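Local coordinates for inositol 2-dehydrogenase/D-chiro-inositol 3-dehydrogenase (Lactobacillus casei, PDB 4MIO) that oxidises myo-inositol and D-chiro-inositol to their keto forms, passing hydride to NAD+ bound by a Rossmann-fold domain, at the interface of chains A and B. Numbering follows the deposited sequence. Chains: chain A/B, Inositol 2-dehydrogenase/D-chiro-inositol 3-dehydrogenase.

The interface of chains A and B. Residues chain A 153-154, 156, 225-227, 239; chain B 152, 241, 243, 248.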
loop_
_atom_site.group_PDB
_atom_site.type_symbol
_atom_site.label_atom_id
_atom_site.label_comp_id
_atom_site.label_asym_id
_atom_site.label_seq_id
_atom_site.Cartn_x
_atom_site.Cartn_y
_atom_site.Cartn_z
ATOM N N ALA A 153 -18.846 -1.931 -4.049
ATOM C CA ALA A 153 -18.117 -2.458 -5.180
ATOM C C ALA A 153 -18.072 -1.450 -6.331
ATOM O O ALA A 153 -18.898 -0.591 -6.404
ATOM C CB ALA A 153 -18.730 -3.719 -5.659
ATOM N N SER A 154 -17.078 -1.604 -7.167
ATOM C CA SER A 154 -16.933 -0.801 -8.383
ATOM C C SER A 154 -16.611 -1.703 -9.543
ATOM O O SER A 154 -15.868 -2.613 -9.408
ATOM C CB SER A 154 -15.807 0.214 -8.239
ATOM O OG SER A 154 -16.098 1.132 -7.235
ATOM N N ILE A 156 -15.310 -0.706 -13.057
ATOM C CA ILE A 156 -14.725 0.407 -13.773
ATOM C C ILE A 156 -14.122 -0.061 -15.110
ATOM O O ILE A 156 -13.366 -0.979 -15.154
ATOM C CB ILE A 156 -13.611 1.036 -12.967
ATOM C CG1 ILE A 156 -14.090 1.407 -11.559
ATOM C CG2 ILE A 156 -13.058 2.243 -13.690
ATOM C CD1 ILE A 156 -15.204 2.326 -11.484
ATOM N N GLN A 225 -23.865 -1.709 -2.665
ATOM C CA GLN A 225 -23.752 -0.513 -3.478
ATOM C C GLN A 225 -22.684 -0.699 -4.562
ATOM O O GLN A 225 -21.533 -0.748 -4.255
ATOM C CB GLN A 225 -23.386 0.686 -2.626
ATOM C CG GLN A 225 -24.372 1.047 -1.563
ATOM C CD GLN A 225 -23.958 2.261 -0.771
ATOM O OE1 GLN A 225 -22.813 2.433 -0.457
ATOM N NE2 GLN A 225 -24.907 3.105 -0.479
ATOM N N VAL A 226 -23.102 -0.798 -5.810
ATOM C CA VAL A 226 -22.174 -0.969 -6.908
ATOM C C VAL A 226 -22.122 0.293 -7.767
ATOM O O VAL A 226 -23.125 0.792 -8.128
ATOM C CB VAL A 226 -22.552 -2.127 -7.840
ATOM C CG1 VAL A 226 -21.462 -2.390 -8.844
ATOM C CG2 VAL A 226 -22.848 -3.370 -7.071
ATOM N N LEU A 227 -20.920 0.771 -8.011
ATOM C CA LEU A 227 -20.684 1.822 -8.991
ATOM C C LEU A 227 -20.282 1.195 -10.308
ATOM O O LEU A 227 -19.323 0.471 -10.380
ATOM C CB LEU A 227 -19.555 2.739 -8.518
ATOM C CG LEU A 227 -18.931 3.693 -9.532
ATOM C CD1 LEU A 227 -19.912 4.728 -9.916
ATOM C CD2 LEU A 227 -17.711 4.313 -8.961
ATOM N N LYS A 239 -13.381 -3.483 -7.932
ATOM C CA LYS A 239 -13.139 -3.210 -6.520
ATOM C C LYS A 239 -14.266 -3.845 -5.710
ATOM O O LYS A 239 -15.355 -3.913 -6.165
ATOM C CB LYS A 239 -13.110 -1.699 -6.231
ATOM C CG LYS A 239 -12.179 -0.907 -7.072
ATOM C CD LYS A 239 -12.230 0.528 -6.648
ATOM C CE LYS A 239 -11.410 1.462 -7.518
ATOM N NZ LYS A 239 -11.339 2.801 -6.903
ATOM N N ARG B 152 -17.593 8.691 -2.783
ATOM C CA ARG B 152 -17.840 7.642 -1.831
ATOM C C ARG B 152 -17.000 7.914 -0.610
ATOM O O ARG B 152 -15.840 8.165 -0.703
ATOM C CB ARG B 152 -17.534 6.270 -2.423
ATOM C CG ARG B 152 -18.329 5.965 -3.662
ATOM C CD ARG B 152 -18.164 4.579 -4.134
ATOM N NE ARG B 152 -19.419 3.884 -4.156
ATOM C CZ ARG B 152 -19.581 2.625 -4.495
ATOM N NH1 ARG B 152 -18.550 1.897 -4.866
ATOM N NH2 ARG B 152 -20.775 2.117 -4.510
ATOM N N GLU B 241 -13.239 9.048 -1.500
ATOM C CA GLU B 241 -12.938 8.764 -2.876
ATOM C C GLU B 241 -13.831 9.638 -3.788
ATOM O O GLU B 241 -15.000 9.665 -3.647
ATOM C CB GLU B 241 -13.165 7.268 -3.150
ATOM C CG GLU B 241 -13.091 6.811 -4.543
ATOM C CD GLU B 241 -13.522 5.353 -4.714
ATOM O OE1 GLU B 241 -14.137 4.802 -3.801
ATOM O OE2 GLU B 241 -13.241 4.769 -5.752
ATOM N N ILE B 243 -14.892 10.141 -7.680
ATOM C CA ILE B 243 -14.929 9.532 -8.973
ATOM C C ILE B 243 -15.221 10.601 -10.016
ATOM O O ILE B 243 -16.250 11.198 -10.002
ATOM C CB ILE B 243 -15.986 8.376 -9.037
ATOM C CG1 ILE B 243 -15.636 7.239 -8.068
ATOM C CG2 ILE B 243 -16.092 7.871 -10.411
ATOM C CD1 ILE B 243 -16.389 7.287 -6.798
ATOM N N GLU B 248 -9.848 9.033 -10.914
ATOM C CA GLU B 248 -10.294 9.027 -9.547
ATOM C C GLU B 248 -9.225 9.589 -8.627
ATOM O O GLU B 248 -8.085 9.549 -8.936
ATOM C CB GLU B 248 -10.674 7.622 -9.057
ATOM C CG GLU B 248 -11.756 6.901 -9.841
ATOM C CD GLU B 248 -12.124 5.517 -9.289
ATOM O OE1 GLU B 248 -11.489 5.097 -8.341
ATOM O OE2 GLU B 248 -13.059 4.905 -9.805
HETATM O O HOH W 1 -14.374 3.353 -7.709
#
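B:Arg152 turns the edge of its guanidinium group to two neighbouring strands of chain A, 148-156 and 223-229, and buries more surface than any other residue of this patch. Its NH1 donates to the backbone carbonyl O of A:Ala153 at 2.9 Å, arriving from well above the carbonyl plane rather than on a lone pair. NH2 makes a weaker hydrogen bond to the carbonyl O of A:Gln225 at 3.0 Å, so the two terminal nitrogens span the neighbouring strands. A bend in the side chain at chi3 (120°) turns the flat group toward these carbonyls, while CB of A:Leu227 sits over one guanidinium face, offset toward its rim. Farther out, A:Leu227 meets B:Ile243 tip to tip, its CD2 methyl 3.7 Å from CG1 of the isoleucine; this apolar contact lies to one side of the line from the arginine to the lysine of the charged cluster.

That cluster centres on A:Lys239, whose extended side chain carries NZ between two glutamates approaching from the opposite direction. NZ forms a salt bridge with OE1 of B:Glu248 at 2.7 Å, on the syn lone pair of that carboxylate oxygen. The second salt bridge, 3.0 Å from NZ to OE2 of B:Glu241, comes in above the carboxylate plane. Water 1 ties the group together, touching NZ, the hydroxyl OG of A:Ser154, OE2 of B:Glu241 and OE2 of B:Glu248; it thus engages the B:Glu248 oxygen that does not hold the lysine. The lysine's charge is likely to ease the closeness of the two carboxylates. A methionine in place of A:Lys239 would probably leave both glutamates without their cationic mate and the water with one partner fewer.

The patch joins sheet faces of two copies of the dehydrogenase, and its twin recurs across the two-fold axis. Together they probably hold subunits in the four-chain assembly through strands of the C-terminal alpha/beta region.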